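Local coordinates for putative capsular polysaccharide biosynthesis protein (Streptococcus pneumoniae serotype 4, PDB 6EWJ) that probably acts as a pyridoxal phosphate-dependent sugar aminotransferase in teichoic acid biosynthesis, at residues Tyr144-Leu147 / Phe148-Val151; Ala92-Ser95 / Val96-His99; Asp243-Ala246 / Lys247-Gly251. All blocks are in the same frame, centred on the assembly; numbering follows the deposited sequence.

Contact 1 (Tyr144-Leu147 / Phe148-Val151); sequences YDRL and FQVV
Tyr144 and Phe148 sit one turn apart on a helix, and their rings meet at a slant. The apolar touch is between Tyr144 CD2 and Phe148 CE2, 3.9 Å apart. Phe148 CG lies opposite its own carbonyl carbon (chi1 -81°), which also brings CD2 to 3.4 Å from Tyr144 O. Within the first turn, Leu147 CD1 sits over the centre of one face of the Tyr144 ring, 4.0 Å above the plane.

The backbone bonds join each residue to the one four places on. Phe148 N donates to Tyr144 O over 2.9 Å, and the bond is almost straight at 176°. The next three bonds, from Gln149, Val150 and Val151 to Asp145, Arg146 and Leu147, are less straight. This is regular alpha-helix, at the start of helix 144-153. The helix packs against strand 172-177 of the large mixed sheet through Ile173, and against helix 118-124.

Gln149 runs back along the helix, with its CG 3.0 Å from Asp145 O. Its OE1 is 3.6 Å from Arg146 CD, where the two side chains cross at about a right angle. Arg146 NE passes 4.0 Å from Val150 CG2. The guanidinium reaches beyond this turn, and NH2 forms salt bridges with Asp119 and Glu122. Asp145 is paired with Lys186, and Tyr144 OH is hydrogen-bonded to Glu136.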
# COMPACT_ATOMS: atom_id res chain seq x y z
N TYR A 144 -3.67 17.93 24.76
CA TYR A 144 -4.81 18.20 23.86
C TYR A 144 -5.67 19.38 24.32
O TYR A 144 -6.16 20.11 23.48
CB TYR A 144 -5.60 16.94 23.51
CG TYR A 144 -4.95 16.22 22.36
CD1 TYR A 144 -3.94 15.29 22.58
CD2 TYR A 144 -5.29 16.55 21.04
CE1 TYR A 144 -3.33 14.64 21.52
CE2 TYR A 144 -4.67 15.92 19.97
CZ TYR A 144 -3.70 14.97 20.21
OH TYR A 144 -3.06 14.36 19.17
N ASP A 145 -5.81 19.60 25.63
CA ASP A 145 -6.52 20.78 26.07
C ASP A 145 -5.90 22.05 25.49
O ASP A 145 -6.63 22.92 25.03
CB ASP A 145 -6.60 20.89 27.60
CG ASP A 145 -7.53 19.83 28.22
OD1 ASP A 145 -8.23 19.11 27.49
OD2 ASP A 145 -7.53 19.74 29.47
N ARG A 146 -4.59 22.14 25.52
CA ARG A 146 -3.90 23.30 24.95
C ARG A 146 -4.03 23.35 23.42
O ARG A 146 -4.38 24.38 22.85
CB ARG A 146 -2.44 23.31 25.34
CG ARG A 146 -1.66 24.52 24.84
CD ARG A 146 -2.23 25.84 25.38
NE ARG A 146 -1.64 26.99 24.68
CZ ARG A 146 -0.44 27.50 24.91
NH1 ARG A 146 0.37 26.99 25.82
NH2 ARG A 146 -0.03 28.54 24.18
N LEU A 147 -3.79 22.23 22.77
CA LEU A 147 -3.97 22.16 21.29
C LEU A 147 -5.35 22.64 20.82
O LEU A 147 -5.44 23.47 19.93
CB LEU A 147 -3.71 20.75 20.79
CG LEU A 147 -2.24 20.40 20.69
CD1 LEU A 147 -1.97 18.89 20.71
CD2 LEU A 147 -1.71 21.02 19.38
N PHE A 148 -6.42 22.13 21.45
CA PHE A 148 -7.79 22.57 21.07
C PHE A 148 -8.06 24.06 21.38
O PHE A 148 -8.79 24.72 20.65
CB PHE A 148 -8.88 21.66 21.69
CG PHE A 148 -9.09 20.37 20.91
CD1 PHE A 148 -9.73 20.40 19.67
CD2 PHE A 148 -8.64 19.15 21.39
CE1 PHE A 148 -9.90 19.24 18.92
CE2 PHE A 148 -8.86 17.98 20.67
CZ PHE A 148 -9.46 18.03 19.41
N GLN A 149 -7.44 24.56 22.44
CA GLN A 149 -7.50 26.02 22.78
C GLN A 149 -6.84 26.87 21.69
O GLN A 149 -7.39 27.87 21.27
CB GLN A 149 -6.81 26.28 24.13
CG GLN A 149 -7.57 25.74 25.33
CD GLN A 149 -6.78 25.77 26.66
OE1 GLN A 149 -5.60 26.11 26.69
NE2 GLN A 149 -7.44 25.39 27.75
N VAL A 150 -5.69 26.40 21.17
CA VAL A 150 -4.98 27.09 20.07
C VAL A 150 -5.83 27.20 18.80
O VAL A 150 -6.00 28.30 18.27
CB VAL A 150 -3.65 26.42 19.71
CG1 VAL A 150 -3.09 26.99 18.42
CG2 VAL A 150 -2.64 26.57 20.85
N VAL A 151 -6.39 26.08 18.34
CA VAL A 151 -7.17 26.10 17.08
C VAL A 151 -8.43 26.96 17.21
O VAL A 151 -8.81 27.66 16.27
CB VAL A 151 -7.52 24.70 16.54
CG1 VAL A 151 -6.25 23.89 16.30
CG2 VAL A 151 -8.47 23.95 17.47

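Contact 2 (Ala92-Ser95 / Val96-His99); sequences ASCS and VITH
Ser95 and His99 are joined by an i+4 to i helical bond, His99 N to Ser95 O at 3.0 Å, while Ile97 N bonds to Cys94 O three residues back with a bent N-H...O angle of 136°. In the latter bond the donor stands well above the carbonyl plane and misses the lone pairs.

Ser95 O accepts two hydrogen bonds. Besides that from His99 N it takes one from the Thr98 hydroxyl, with OG1 to O at 2.7 Å on a lone pair in the carbonyl plane. Thr98 OG1 can do this because it sits between the backbone N and the carbonyl carbon (chi1 67°), folded back over the preceding turn. The same carbonyl oxygen also lies over one face of the His99 imidazole, 3.0 Å above its plane and shifted toward the rim. That ring bonds elsewhere, ND1 to Glu69 and NE2 to Pro260 O of the second subunit, and Tyr262 of the second subunit stacks on it.

The apolar contact is between Cys94 SG and Ile97 CD1, 4.2 Å apart. Val96 CG1 rests against Ala92 O at 3.6 Å. Ser93 O is buried here without a polar partner in the model. Cys94 and Ile97 face strand 82-86, while Val96 leans on helix 64-74 and Ala92 touches its Thr65, which binds pyridoxal phosphate when the cofactor is present; it is absent here.

The helix is the crossover of a beta-alpha-beta unit, strand 82-86, helix 92-99, strand 103-107, in the mixed seven-stranded sheet of fold-type I aminotransferases.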
# COMPACT_ATOMS: atom_id res chain seq x y z
N ALA A 92 7.80 9.98 8.37
CA ALA A 92 6.47 9.64 7.90
C ALA A 92 5.34 10.62 8.35
O ALA A 92 4.36 10.77 7.60
CB ALA A 92 6.15 8.25 8.29
N SER A 93 5.51 11.30 9.49
CA SER A 93 4.54 12.33 9.91
C SER A 93 4.49 13.48 8.90
O SER A 93 3.47 14.15 8.81
CB SER A 93 4.84 12.89 11.33
OG SER A 93 5.32 11.91 12.25
N CYS A 94 5.59 13.74 8.22
CA CYS A 94 5.77 14.88 7.36
C CYS A 94 5.70 14.58 5.88
O CYS A 94 5.18 15.40 5.09
CB CYS A 94 7.11 15.53 7.69
SG CYS A 94 7.28 17.21 7.00
N SER A 95 6.25 13.45 5.47
CA SER A 95 6.30 13.07 4.07
C SER A 95 4.92 13.03 3.42
O SER A 95 4.77 13.42 2.27
CB SER A 95 6.93 11.69 3.90
OG SER A 95 6.20 10.70 4.56
N VAL A 96 3.92 12.63 4.18
CA VAL A 96 2.55 12.59 3.62
C VAL A 96 2.01 13.96 3.24
O VAL A 96 1.15 14.06 2.38
CB VAL A 96 1.56 11.86 4.59
CG1 VAL A 96 2.00 10.41 4.88
CG2 VAL A 96 1.36 12.62 5.86
N ILE A 97 2.50 15.01 3.91
CA ILE A 97 2.12 16.38 3.60
C ILE A 97 2.59 16.69 2.20
O ILE A 97 1.83 17.23 1.37
CB ILE A 97 2.74 17.37 4.58
CG1 ILE A 97 2.29 17.05 6.03
CG2 ILE A 97 2.34 18.79 4.20
CD1 ILE A 97 3.11 17.72 7.09
N THR A 98 3.82 16.28 1.90
CA THR A 98 4.37 16.55 0.56
C THR A 98 3.66 15.67 -0.46
O THR A 98 3.46 16.10 -1.61
CB THR A 98 5.90 16.37 0.49
OG1 THR A 98 6.24 15.00 0.67
CG2 THR A 98 6.60 17.21 1.57
N HIS A 99 3.24 14.47 -0.07
CA HIS A 99 2.52 13.59 -0.98
C HIS A 99 1.25 14.19 -1.54
O HIS A 99 0.97 14.02 -2.74
CB HIS A 99 2.17 12.26 -0.35
CG HIS A 99 3.36 11.42 -0.03
ND1 HIS A 99 3.26 10.19 0.58
CD2 HIS A 99 4.69 11.62 -0.24
CE1 HIS A 99 4.46 9.68 0.76
NE2 HIS A 99 5.35 10.56 0.31

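Contact 3 (Asp243-Ala246 / Lys247-Gly251); sequences DALA and KMQLG
The Gln249 amide lies back beside the carbonyl of Leu245, with CD 3.8 Å from Leu245 O and OE1 3.8 Å from Ala246 CA. The Asp243 carboxylate is the other flat side-chain group. Its OD1 accepts from Ala246 N at 3.0 Å, and the donor comes nearly along the C-O axis with an N-H...O angle of 163°. This bond caps the N terminus of the helix.

Gln249 reaches Leu245 with its aliphatic part first: CG is 3.4 Å from Leu245 O. Its CG points opposite the carbonyl carbon (chi1 -77°), and this turns the chain back along the helix. Gln249 also packs on Gln338 of the second subunit.

Lys247 takes a similar path on another side. Its chain bends at chi3 (-67°), and CE comes back to 3.4 Å from Asp243 O. Met248 CB rests 3.6 Å from Ala244 O.

The backbone bonds weaken toward the end of the helix. Lys247 N donates to Asp243 O at 3.1 Å, and Met248 N to Ala244 O. The bonds from Met248 N and Gln249 N to Leu245 O are both weak. Beyond them, the hydroxyl of Ser252 is hydrogen-bonded to the carbonyl oxygens of Ala246 and Gln249, and Gly251 O accepts from Gln338 NE2 of the second subunit.

This is a short surface helix, 244-248, set between the small strands 240-241 and 256-257. Asp243 fills its N-cap position through the bond to Ala246 N, and the helix gives way to extended backbone at Gln249.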
# COMPACT_ATOMS: atom_id res chain seq x y z
N ASP A 243 -23.27 0.38 -6.44
CA ASP A 243 -24.57 0.92 -6.00
C ASP A 243 -25.48 -0.19 -5.43
O ASP A 243 -25.10 -1.37 -5.43
CB ASP A 243 -25.23 1.83 -7.06
CG ASP A 243 -25.50 1.15 -8.38
OD1 ASP A 243 -25.72 -0.09 -8.44
OD2 ASP A 243 -25.48 1.88 -9.41
N ALA A 244 -26.59 0.22 -4.84
CA ALA A 244 -27.49 -0.71 -4.14
C ALA A 244 -27.96 -1.83 -5.09
O ALA A 244 -27.92 -3.00 -4.74
CB ALA A 244 -28.69 0.02 -3.55
N LEU A 245 -28.37 -1.44 -6.28
CA LEU A 245 -28.82 -2.39 -7.31
C LEU A 245 -27.74 -3.42 -7.65
O LEU A 245 -28.02 -4.61 -7.61
CB LEU A 245 -29.25 -1.64 -8.56
CG LEU A 245 -29.87 -2.45 -9.69
CD1 LEU A 245 -31.21 -3.04 -9.25
CD2 LEU A 245 -30.04 -1.54 -10.89
N ALA A 246 -26.50 -2.97 -7.90
CA ALA A 246 -25.41 -3.91 -8.17
C ALA A 246 -25.13 -4.92 -7.03
O ALA A 246 -24.91 -6.10 -7.28
CB ALA A 246 -24.15 -3.17 -8.56
N LYS A 247 -25.23 -4.48 -5.79
CA LYS A 247 -24.99 -5.39 -4.66
C LYS A 247 -26.11 -6.40 -4.43
O LYS A 247 -25.86 -7.50 -3.95
CB LYS A 247 -24.73 -4.60 -3.33
CG LYS A 247 -23.38 -3.95 -3.30
CD LYS A 247 -23.13 -2.93 -2.19
CE LYS A 247 -23.96 -1.65 -2.29
NZ LYS A 247 -23.83 -0.79 -1.04
N MET A 248 -27.33 -6.05 -4.77
CA MET A 248 -28.46 -6.94 -4.50
C MET A 248 -28.57 -8.07 -5.53
O MET A 248 -29.17 -9.11 -5.28
CB MET A 248 -29.74 -6.14 -4.49
CG MET A 248 -30.97 -6.93 -4.04
SD MET A 248 -32.41 -5.84 -3.88
CE MET A 248 -32.00 -5.10 -2.31
N GLN A 249 -28.05 -7.81 -6.72
CA GLN A 249 -28.09 -8.77 -7.79
C GLN A 249 -27.26 -9.98 -7.42
O GLN A 249 -26.28 -9.87 -6.72
CB GLN A 249 -27.64 -8.13 -9.09
CG GLN A 249 -28.76 -7.27 -9.66
CD GLN A 249 -28.34 -6.47 -10.87
OE1 GLN A 249 -27.25 -5.88 -10.89
NE2 GLN A 249 -29.19 -6.45 -11.87
N LEU A 250 -27.68 -11.15 -7.92
CA LEU A 250 -26.94 -12.39 -7.67
C LEU A 250 -25.52 -12.28 -8.24
O LEU A 250 -24.58 -12.74 -7.63
CB LEU A 250 -27.63 -13.58 -8.32
CG LEU A 250 -28.54 -14.51 -7.55
CD1 LEU A 250 -28.96 -15.66 -8.46
CD2 LEU A 250 -27.91 -15.02 -6.26
N GLY A 251 -25.42 -11.73 -9.46
CA GLY A 251 -24.11 -11.45 -10.11
C GLY A 251 -23.78 -9.99 -9.94
O GLY A 251 -24.34 -9.17 -10.65

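From the N terminus, contact 2 comes first, then contact 1, then contact 3. Each is a turn within one helix, so none closes a long loop, and none nests within or crosses another. Contact 2 lies on the crossover between two parallel strands of the large sheet. Contact 1 lies on a helix between strands 129-132 and 172-177 of that sheet. Their nearest atoms are about 11 Å apart. Contact 3 lies on the short helix between strands 240-241 and 256-257, far out from the body of the chain, its centre about 38 Å from that of contact 2. Contacts 2 and 3 both touch the second subunit, whereas contact 1 packs within its own chain.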